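Side-chain contacts in adenine phosphoribosyltransferase, putative (Trypanosoma brucei brucei, PDB 5VN4), which probably makes AMP from adenine and 5-phospho-alpha-D-ribose 1-diphosphate in purine salvage, as a homodimeric type I phosphoribosyltransferase: residues A[68-71]-A[72-76]; A[143-146]-A[147-150]; A[233-236]-A[237-240]. All coordinates share one frame; numbering follows the deposited sequence.

Interaction 1 of 3, residues A[68-71]-A[72-76]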
ATOM      1  N   ASP A  68     -12.653  -9.647  -5.283  1.00 13.77           N
ATOM      2  CA  ASP A  68     -13.548 -10.797  -5.368  1.00 15.44           C
ATOM      3  C   ASP A  68     -12.885 -11.954  -6.096  1.00 14.66           C
ATOM      4  O   ASP A  68     -13.044 -13.114  -5.702  1.00 15.76           O
ATOM      5  CB  ASP A  68     -14.846 -10.405  -6.077  1.00 17.70           C
ATOM      6  CG  ASP A  68     -15.739  -9.505  -5.238  1.00 20.54           C
ATOM      7  OD1 ASP A  68     -15.488  -9.349  -4.027  1.00 21.69           O
ATOM      8  OD2 ASP A  68     -16.703  -8.947  -5.806  1.00 23.10           O
ATOM      9  N   PHE A  69     -12.144 -11.658  -7.166  1.00 14.06           N
ATOM     10  CA  PHE A  69     -11.478 -12.721  -7.913  1.00 13.94           C
ATOM     11  C   PHE A  69     -10.530 -13.511  -7.019  1.00 14.15           C
ATOM     12  O   PHE A  69     -10.597 -14.747  -6.958  1.00 14.66           O
ATOM     13  CB  PHE A  69     -10.715 -12.156  -9.113  1.00 14.03           C
ATOM     14  CG  PHE A  69     -10.010 -13.221  -9.899  1.00 13.45           C
ATOM     15  CD1 PHE A  69     -10.674 -13.902 -10.908  1.00 14.86           C
ATOM     16  CD2 PHE A  69      -8.711 -13.596  -9.588  1.00 13.19           C
ATOM     17  CE1 PHE A  69     -10.054 -14.923 -11.611  1.00 14.75           C
ATOM     18  CE2 PHE A  69      -8.087 -14.617 -10.284  1.00 13.39           C
ATOM     19  CZ  PHE A  69      -8.758 -15.276 -11.303  1.00 13.99           C
ATOM     20  N   PHE A  70      -9.636 -12.812  -6.315  1.00 13.58           N
ATOM     21  CA  PHE A  70      -8.619 -13.519  -5.540  1.00 13.78           C
ATOM     22  C   PHE A  70      -9.170 -14.130  -4.255  1.00 14.64           C
ATOM     23  O   PHE A  70      -8.737 -15.218  -3.861  1.00 15.27           O
ATOM     24  CB  PHE A  70      -7.411 -12.617  -5.294  1.00 13.39           C
ATOM     25  CG  PHE A  70      -6.551 -12.431  -6.507  1.00 12.75           C
ATOM     26  CD1 PHE A  70      -5.790 -13.487  -6.987  1.00 13.45           C
ATOM     27  CD2 PHE A  70      -6.507 -11.215  -7.172  1.00 13.08           C
ATOM     28  CE1 PHE A  70      -4.990 -13.343  -8.095  1.00 13.29           C
ATOM     29  CE2 PHE A  70      -5.713 -11.064  -8.293  1.00 13.25           C
ATOM     30  CZ  PHE A  70      -4.947 -12.129  -8.752  1.00 12.31           C
ATOM     31  N   VAL A  71     -10.127 -13.472  -3.600  1.00 15.39           N
ATOM     32  CA  VAL A  71     -10.758 -14.083  -2.435  1.00 16.51           C
ATOM     33  C   VAL A  71     -11.445 -15.384  -2.828  1.00 17.88           C
ATOM     34  O   VAL A  71     -11.249 -16.425  -2.190  1.00 18.62           O
ATOM     35  CB  VAL A  71     -11.719 -13.096  -1.753  1.00 16.96           C
ATOM     36  CG1 VAL A  71     -12.556 -13.822  -0.698  1.00 18.25           C
ATOM     37  CG2 VAL A  71     -10.933 -11.954  -1.124  1.00 17.62           C
ATOM     38  N   ASP A  72     -12.236 -15.354  -3.908  1.00 18.51           N
ATOM     39  CA  ASP A  72     -12.921 -16.566  -4.348  0.59 19.95           C
ATOM     40  C   ASP A  72     -11.929 -17.648  -4.747  1.00 19.27           C
ATOM     41  O   ASP A  72     -12.135 -18.830  -4.445  1.00 20.73           O
ATOM     42  CB  ASP A  72     -13.872 -16.267  -5.508  0.59 21.87           C
ATOM     43  CG  ASP A  72     -14.362 -17.532  -6.206  0.59 23.82           C
ATOM     44  OD1 ASP A  72     -13.687 -18.013  -7.144  0.59 23.89           O
ATOM     45  OD2 ASP A  72     -15.422 -18.058  -5.800  0.59 24.95           O
ATOM     46  N   ARG A  73     -10.851 -17.263  -5.434  1.00 18.47           N
ATOM     47  CA  ARG A  73      -9.867 -18.232  -5.899  1.00 17.87           C
ATOM     48  C   ARG A  73      -9.228 -18.962  -4.728  1.00 18.66           C
ATOM     49  O   ARG A  73      -9.117 -20.195  -4.731  1.00 20.21           O
ATOM     50  CB  ARG A  73      -8.805 -17.507  -6.728  1.00 17.17           C
ATOM     51  CG  ARG A  73      -7.720 -18.404  -7.274  1.00 16.19           C
ATOM     52  CD  ARG A  73      -6.897 -17.634  -8.294  1.00 16.54           C
ATOM     53  NE  ARG A  73      -5.812 -18.455  -8.818  1.00 16.04           N
ATOM     54  CZ  ARG A  73      -5.954 -19.341  -9.798  1.00 16.03           C
ATOM     55  NH1 ARG A  73      -7.137 -19.511 -10.381  1.00 17.43           N
ATOM     56  NH2 ARG A  73      -4.908 -20.049 -10.201  1.00 16.68           N
ATOM     57  N   TYR A  74      -8.798 -18.212  -3.714  1.00 18.92           N
ATOM     58  CA  TYR A  74      -8.086 -18.827  -2.605  1.00 19.86           C
ATOM     59  C   TYR A  74      -9.021 -19.455  -1.580  1.00 22.43           C
ATOM     60  O   TYR A  74      -8.600 -20.367  -0.865  1.00 23.49           O
ATOM     61  CB  TYR A  74      -7.113 -17.825  -1.978  1.00 19.04           C
ATOM     62  CG  TYR A  74      -6.124 -17.273  -2.992  1.00 16.54           C
ATOM     63  CD1 TYR A  74      -5.572 -18.098  -3.974  1.00 16.95           C
ATOM     64  CD2 TYR A  74      -5.759 -15.932  -2.986  1.00 16.49           C
ATOM     65  CE1 TYR A  74      -4.680 -17.600  -4.912  1.00 16.40           C
ATOM     66  CE2 TYR A  74      -4.872 -15.421  -3.920  1.00 15.43           C
ATOM     67  CZ  TYR A  74      -4.330 -16.260  -4.881  1.00 14.92           C
ATOM     68  OH  TYR A  74      -3.445 -15.750  -5.805  1.00 16.33           O
ATOM     69  N   LYS A  75     -10.281 -19.011  -1.515  1.00 23.60           N
ATOM     70  CA  LYS A  75     -11.258 -19.692  -0.671  1.00 28.63           C
ATOM     71  C   LYS A  75     -11.564 -21.089  -1.187  1.00 31.89           C
ATOM     72  O   LYS A  75     -11.964 -21.962  -0.409  1.00 33.31           O
ATOM     73  CB  LYS A  75     -12.571 -18.911  -0.622  1.00 30.29           C
ATOM     74  CG  LYS A  75     -12.644 -17.810   0.404  1.00 33.40           C
ATOM     75  CD  LYS A  75     -14.101 -17.569   0.784  1.00 36.39           C
ATOM     76  CE  LYS A  75     -14.299 -16.207   1.417  1.00 38.26           C
ATOM     77  NZ  LYS A  75     -13.297 -15.954   2.486  1.00 39.14           N
ATOM     78  N   ASN A  76     -11.414 -21.312  -2.489  1.00 34.34           N
ATOM     79  CA  ASN A  76     -11.826 -22.562  -3.110  1.00 37.21           C
ATOM     80  C   ASN A  76     -10.677 -23.548  -3.297  1.00 37.03           C
ATOM     81  O   ASN A  76     -10.876 -24.614  -3.892  1.00 37.29           O
ATOM     82  CB  ASN A  76     -12.569 -22.279  -4.419  1.00 40.03           C
ATOM     83  CG  ASN A  76     -13.986 -21.772  -4.179  1.00 42.50           C
ATOM     84  OD1 ASN A  76     -14.788 -22.440  -3.521  1.00 44.25           O
ATOM     85  ND2 ASN A  76     -14.291 -20.583  -4.689  1.00 43.09           N
TER
HETATM   86  O   HOH W   1     -11.690 -16.651  -8.707  1.00 21.42           O
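The last turns of the helix 60-75 bring F69, F70 and V71 against R73, Y74 and K75, each pair one turn apart, over a run of i to i+4 backbone bonds such as Y74 N to F70 O (3.0 Å). F70 and Y74 point the same way, side by side. Their ring planes are 29° apart but slid so far past each other that they scarcely overlap, with centroids 5.8 Å apart. The touching is done by one side of F70, whose CD1 lies 3.7 Å from Y74 CE2 and 3.5 Å from Y74 OH. The other large pair is F69 and R73. With CG anti to the backbone N in both (chi1 180° in each), the ring and the extended arginine chain run alongside, and R73 CD comes to 3.8 Å from F69 CE2. Ring and guanidinium planes are almost parallel, 7° apart. F69 CD2 in turn sits above the centre of the F70 ring. Further along, V71 CG1 rests against K75 CE at 3.6 Å, a touch near the end of the lysine chain, which lies alongside the valine. A water donates to F69 O at 2.8 Å, so this carbonyl serves the water as well as R73 N. Beyond the helix, E179 on strand 176-182 takes R73 NE in a salt bridge and hydrogen-bonds Y74 OH, while K75 NZ reaches E101 O. F70, V71, Y74 and K75 pack on helix 95-102; F69 and F70 meet L211 on strand 208-213, and R73 meets V209 there, with L11 of strand 11-15 beside F69 and R73.

Interaction 2 of 3, residues A[143-146]-A[147-150]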
ATOM      1  N   SER A 143       7.529 -13.733  10.517  1.00 19.74           N
ATOM      2  CA  SER A 143       6.203 -13.440   9.988  1.00 18.86           C
ATOM      3  C   SER A 143       5.571 -14.637   9.292  1.00 17.85           C
ATOM      4  O   SER A 143       4.344 -14.684   9.161  1.00 18.54           O
ATOM      5  CB  SER A 143       6.256 -12.228   9.055  1.00 19.61           C
ATOM      6  OG  SER A 143       7.239 -12.399   8.045  1.00 19.72           O
ATOM      7  N   PHE A 144       6.382 -15.586   8.831  1.00 17.92           N
ATOM      8  CA  PHE A 144       5.904 -16.840   8.265  1.00 17.70           C
ATOM      9  C   PHE A 144       7.050 -17.836   8.398  1.00 18.60           C
ATOM     10  O   PHE A 144       8.174 -17.460   8.741  1.00 19.02           O
ATOM     11  CB  PHE A 144       5.435 -16.654   6.814  1.00 17.39           C
ATOM     12  CG  PHE A 144       6.540 -16.295   5.867  1.00 16.77           C
ATOM     13  CD1 PHE A 144       7.035 -15.005   5.816  1.00 16.71           C
ATOM     14  CD2 PHE A 144       7.112 -17.262   5.057  1.00 17.36           C
ATOM     15  CE1 PHE A 144       8.065 -14.678   4.961  1.00 17.59           C
ATOM     16  CE2 PHE A 144       8.137 -16.935   4.193  1.00 18.22           C
ATOM     17  CZ  PHE A 144       8.621 -15.650   4.153  1.00 18.02           C
ATOM     18  N   ASP A 145       6.762 -19.112   8.152  1.00 18.69           N
ATOM     19  CA  ASP A 145       7.785 -20.134   8.399  1.00 19.21           C
ATOM     20  C   ASP A 145       7.595 -21.307   7.441  1.00 18.73           C
ATOM     21  O   ASP A 145       6.821 -21.235   6.483  1.00 18.88           O
ATOM     22  CB  ASP A 145       7.847 -20.521   9.888  1.00 19.76           C
ATOM     23  CG  ASP A 145       6.645 -21.341  10.354  1.00 21.18           C
ATOM     24  OD1 ASP A 145       5.827 -21.803   9.534  1.00 20.84           O
ATOM     25  OD2 ASP A 145       6.522 -21.533  11.580  1.00 24.33           O
ATOM     26  N   LYS A 146       8.310 -22.406   7.709  1.00 18.74           N
ATOM     27  CA  LYS A 146       8.327 -23.518   6.767  1.00 21.06           C
ATOM     28  C   LYS A 146       6.977 -24.210   6.636  1.00 21.26           C
ATOM     29  O   LYS A 146       6.760 -24.937   5.662  1.00 22.66           O
ATOM     30  CB  LYS A 146       9.435 -24.520   7.122  1.00 23.65           C
ATOM     31  CG  LYS A 146       9.384 -25.056   8.538  1.00 26.97           C
ATOM     32  CD  LYS A 146      10.588 -25.946   8.824  1.00 30.14           C
ATOM     33  CE  LYS A 146      10.556 -26.463  10.240  1.00 33.14           C
ATOM     34  NZ  LYS A 146       9.328 -27.265  10.465  1.00 34.45           N
ATOM     35  N   ASN A 147       6.065 -23.993   7.578  1.00 20.67           N
ATOM     36  CA  ASN A 147       4.740 -24.584   7.509  1.00 20.75           C
ATOM     37  C   ASN A 147       3.723 -23.663   6.852  1.00 20.80           C
ATOM     38  O   ASN A 147       2.537 -24.006   6.788  1.00 22.46           O
ATOM     39  CB  ASN A 147       4.292 -25.014   8.910  1.00 21.89           C
ATOM     40  CG  ASN A 147       5.157 -26.126   9.461  1.00 22.81           C
ATOM     41  OD1 ASN A 147       5.428 -27.104   8.769  1.00 24.25           O
ATOM     42  ND2 ASN A 147       5.630 -25.967  10.689  1.00 22.75           N
ATOM     43  N   SER A 148       4.159 -22.515   6.349  1.00 18.39           N
ATOM     44  CA  SER A 148       3.259 -21.552   5.741  1.00 18.24           C
ATOM     45  C   SER A 148       3.022 -21.882   4.272  1.00 17.91           C
ATOM     46  O   SER A 148       3.864 -22.484   3.598  1.00 18.65           O
ATOM     47  CB  SER A 148       3.845 -20.146   5.866  1.00 17.68           C
ATOM     48  OG  SER A 148       4.101 -19.830   7.229  1.00 18.35           O
ATOM     49  N   ARG A 149       1.848 -21.486   3.788  1.00 18.16           N
ATOM     50  CA  ARG A 149       1.486 -21.580   2.378  0.61 17.40           C
ATOM     51  C   ARG A 149       1.172 -20.164   1.917  1.00 16.81           C
ATOM     52  O   ARG A 149       0.147 -19.593   2.307  1.00 17.53           O
ATOM     53  CB  ARG A 149       0.295 -22.522   2.189  0.61 18.47           C
ATOM     54  CG  ARG A 149       0.657 -24.000   2.377  0.61 20.02           C
ATOM     55  CD  ARG A 149      -0.564 -24.908   2.344  0.61 21.83           C
ATOM     56  NE  ARG A 149      -1.477 -24.560   1.258  0.61 23.80           N
ATOM     57  CZ  ARG A 149      -1.369 -25.007   0.010  0.61 24.42           C
ATOM     58  NH1 ARG A 149      -0.379 -25.827  -0.325  0.61 24.94           N
ATOM     59  NH2 ARG A 149      -2.253 -24.630  -0.905  0.61 24.88           N
ATOM     60  N   VAL A 150       2.059 -19.592   1.107  1.00 16.37           N
ATOM     61  CA  VAL A 150       2.009 -18.159   0.853  1.00 15.28           C
ATOM     62  C   VAL A 150       1.692 -17.827  -0.602  1.00 13.67           C
ATOM     63  O   VAL A 150       1.984 -18.585  -1.533  1.00 14.16           O
ATOM     64  CB  VAL A 150       3.298 -17.450   1.329  1.00 17.00           C
ATOM     65  CG1 VAL A 150       3.629 -17.842   2.759  1.00 17.35           C
ATOM     66  CG2 VAL A 150       4.449 -17.760   0.412  1.00 17.53           C
TER
HETATM   67  O   HOH W   2       5.026 -23.511  12.403  1.00 33.13           O
HETATM   68  O   HOH W   3       4.583 -25.107   3.889  1.00 24.12           O
HETATM   69  O   HOH W   4       7.766 -28.802   8.491  1.00 35.09           O
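The ring of F144 meets S148 CB at its edge, near the ring plane, while V150 CG1 approaches obliquely, 4.2 Å from F144 CD2. The second flat group, the D145 carboxylate, receives N147 N from above its plane, 46° out of it, at 2.9 Å from OD1. This bond from a side chain to the amide two residues on closes an Asx turn, which overlaps the type I beta turn from D145 to S148. The beta turn is closed by S148 N to D145 O, 3.0 Å. In the reverse sense S148 OG accepts D145 N at 2.9 Å in a nearly straight bond (177°); chi1 of -57° sets the hydroxyl beside its own backbone N, facing the incoming amide. D145 and S148 thus hold each other by two bonds in opposite directions. On the outer side of the turn K146 and N147 run alongside, and two waters bridge the side chains: one joins D145 OD2 (2.6 Å) to N147 ND2, another links K146 NZ to N147 OD1. The turn leads into strand 149-153, which lies between strands 83-87 and 176-182. F144 packs on H83 and L85 of the first, V150 on H83 and on L177 of the second, and K146 touches I243 of the second subunit.

Interaction 3 of 3, residues A[233-236]-A[237-240]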
ATOM      1  N   ILE A 233       4.860  18.466 -13.733  1.00 10.49           N
ATOM      2  CA  ILE A 233       4.840  18.698 -12.292  1.00 11.54           C
ATOM      3  C   ILE A 233       4.461  20.153 -12.067  1.00 12.02           C
ATOM      4  O   ILE A 233       5.220  21.054 -12.436  1.00 13.98           O
ATOM      5  CB  ILE A 233       6.209  18.399 -11.659  1.00 11.93           C
ATOM      6  CG1 ILE A 233       6.703  16.985 -12.012  1.00 13.07           C
ATOM      7  CG2 ILE A 233       6.137  18.590 -10.149  1.00 13.94           C
ATOM      8  CD1 ILE A 233       8.165  16.725 -11.617  1.00 14.52           C
ATOM      9  N   ILE A 234       3.298  20.387 -11.448  1.00 12.17           N
ATOM     10  CA  ILE A 234       2.791  21.733 -11.194  1.00 13.01           C
ATOM     11  C   ILE A 234       2.710  21.983  -9.692  1.00 13.14           C
ATOM     12  O   ILE A 234       2.512  21.059  -8.895  1.00 13.17           O
ATOM     13  CB  ILE A 234       1.441  22.011 -11.898  1.00 13.18           C
ATOM     14  CG1 ILE A 234       0.289  21.250 -11.236  1.00 14.24           C
ATOM     15  CG2 ILE A 234       1.540  21.662 -13.379  1.00 14.86           C
ATOM     16  CD1 ILE A 234      -1.075  21.615 -11.828  1.00 14.79           C
ATOM     17  N   SER A 235       2.870  23.247  -9.309  1.00 14.41           N
ATOM     18  CA  SER A 235       2.822  23.613  -7.905  1.00 14.86           C
ATOM     19  C   SER A 235       1.375  23.745  -7.432  1.00 15.54           C
ATOM     20  O   SER A 235       0.431  23.777  -8.226  1.00 15.75           O
ATOM     21  CB  SER A 235       3.525  24.946  -7.685  1.00 16.88           C
ATOM     22  OG  SER A 235       2.765  25.982  -8.272  1.00 18.69           O
ATOM     23  N   CYS A 236       1.205  23.827  -6.108  1.00 15.59           N
ATOM     24  CA  CYS A 236      -0.126  24.076  -5.561  1.00 17.36           C
ATOM     25  C   CYS A 236      -0.694  25.392  -6.072  1.00 18.47           C
ATOM     26  O   CYS A 236      -1.872  25.462  -6.439  1.00 19.07           O
ATOM     27  CB  CYS A 236      -0.099  24.056  -4.030  1.00 17.09           C
ATOM     28  SG  CYS A 236       0.045  22.384  -3.348  1.00 17.13           S
ATOM     29  N   ALA A 237       0.130  26.442  -6.115  1.00 19.24           N
ATOM     30  CA  ALA A 237      -0.348  27.734  -6.599  1.00 20.24           C
ATOM     31  C   ALA A 237      -0.760  27.658  -8.065  1.00 20.46           C
ATOM     32  O   ALA A 237      -1.777  28.237  -8.464  1.00 22.17           O
ATOM     33  CB  ALA A 237       0.718  28.813  -6.395  1.00 21.85           C
ATOM     34  N   GLU A 238       0.022  26.947  -8.884  1.00 18.92           N
ATOM     35  CA  GLU A 238      -0.350  26.773 -10.285  1.00 19.75           C
ATOM     36  C   GLU A 238      -1.647  25.983 -10.407  1.00 19.46           C
ATOM     37  O   GLU A 238      -2.537  26.349 -11.183  1.00 20.53           O
ATOM     38  CB  GLU A 238       0.793  26.101 -11.059  1.00 21.12           C
ATOM     39  CG  GLU A 238       2.056  26.973 -11.170  1.00 22.78           C
ATOM     40  CD  GLU A 238       3.298  26.250 -11.717  1.00 24.16           C
ATOM     41  OE1 GLU A 238       4.197  26.953 -12.226  1.00 28.51           O
ATOM     42  OE2 GLU A 238       3.395  25.004 -11.636  1.00 19.09           O
ATOM     43  N   ALA A 239      -1.790  24.912  -9.618  1.00 18.51           N
ATOM     44  CA  ALA A 239      -3.011  24.113  -9.669  1.00 19.10           C
ATOM     45  C   ALA A 239      -4.241  24.929  -9.268  1.00 20.65           C
ATOM     46  O   ALA A 239      -5.319  24.763  -9.851  1.00 20.02           O
ATOM     47  CB  ALA A 239      -2.860  22.876  -8.783  1.00 17.72           C
ATOM     48  N   LYS A 240      -4.099  25.823  -8.283  1.00 22.54           N
ATOM     49  CA  LYS A 240      -5.252  26.596  -7.826  0.57 25.08           C
ATOM     50  C   LYS A 240      -5.819  27.481  -8.927  1.00 26.01           C
ATOM     51  O   LYS A 240      -7.025  27.753  -8.941  1.00 27.44           O
ATOM     52  CB  LYS A 240      -4.880  27.430  -6.601  0.57 27.13           C
ATOM     53  CG  LYS A 240      -4.688  26.606  -5.346  0.57 29.35           C
ATOM     54  CD  LYS A 240      -4.252  27.460  -4.171  0.57 31.61           C
ATOM     55  CE  LYS A 240      -5.387  27.657  -3.179  0.57 33.09           C
ATOM     56  NZ  LYS A 240      -4.897  28.272  -1.916  0.57 34.05           N
TER
HETATM   57  O   HOH W   5       5.706  23.689 -12.595  1.00 25.45           O
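S235 and E238 reach for each other's backbone across the start of the helix 236-240, and together they form a capping box with S235 at the N-cap. At chi1 69° S235 OG lies between its own backbone N and carbonyl carbon, and from there it accepts E238 N at 3.0 Å (N-H to acceptor angle 164°). The glutamate replies in the other direction. With CG anti to the carbonyl carbon and the chain extended beyond it, the glutamate reaches back along the serine, CG coming to 3.1 Å from S235 OG, and OE2 receives S235 N at 3.0 Å. That donor arrives on the anti side of the carboxylate, 35° out of its plane. Each of the two residues thus takes the other's backbone N-H with its side chain. The backbone takes over one step later, A239 N donating to S235 O. I234 leaves the backbone toward the helix, and at its end CD1 meets A239 CB at 3.7 Å, on the side packed against I120 of the second subunit. There I233, I234 and S235 continue a parallel ladder with a strand of that chain, and in the modelled conformer K240 NZ forms a salt bridge with D171 of the second subunit. OE2 of E238 has one more partner: a water, 2.7 Å from I233 O, which donates to both I233 O and E238 OE2.

From the N terminus the three contacts come in series, none enclosing or crossing another; each is local, between residues close in sequence, and closes no long loop. Interaction 1 finishes the helix 60-75 and sets it on strands 176-182 and 208-213 and helix 95-102. Interaction 2 turns the chain into strand 149-153, within the same sheet, the two centres about 19 Å apart, without touching. Interaction 3, on the far C-terminal arm, joins strand 233-235, paired with a strand of the second subunit, to the short helix 236-240; its centre is about 47 Å from that of interaction 2, across the chain's centre. Yet both interactions 2 and 3 touch the second subunit, whereas interaction 1 stays within its own chain.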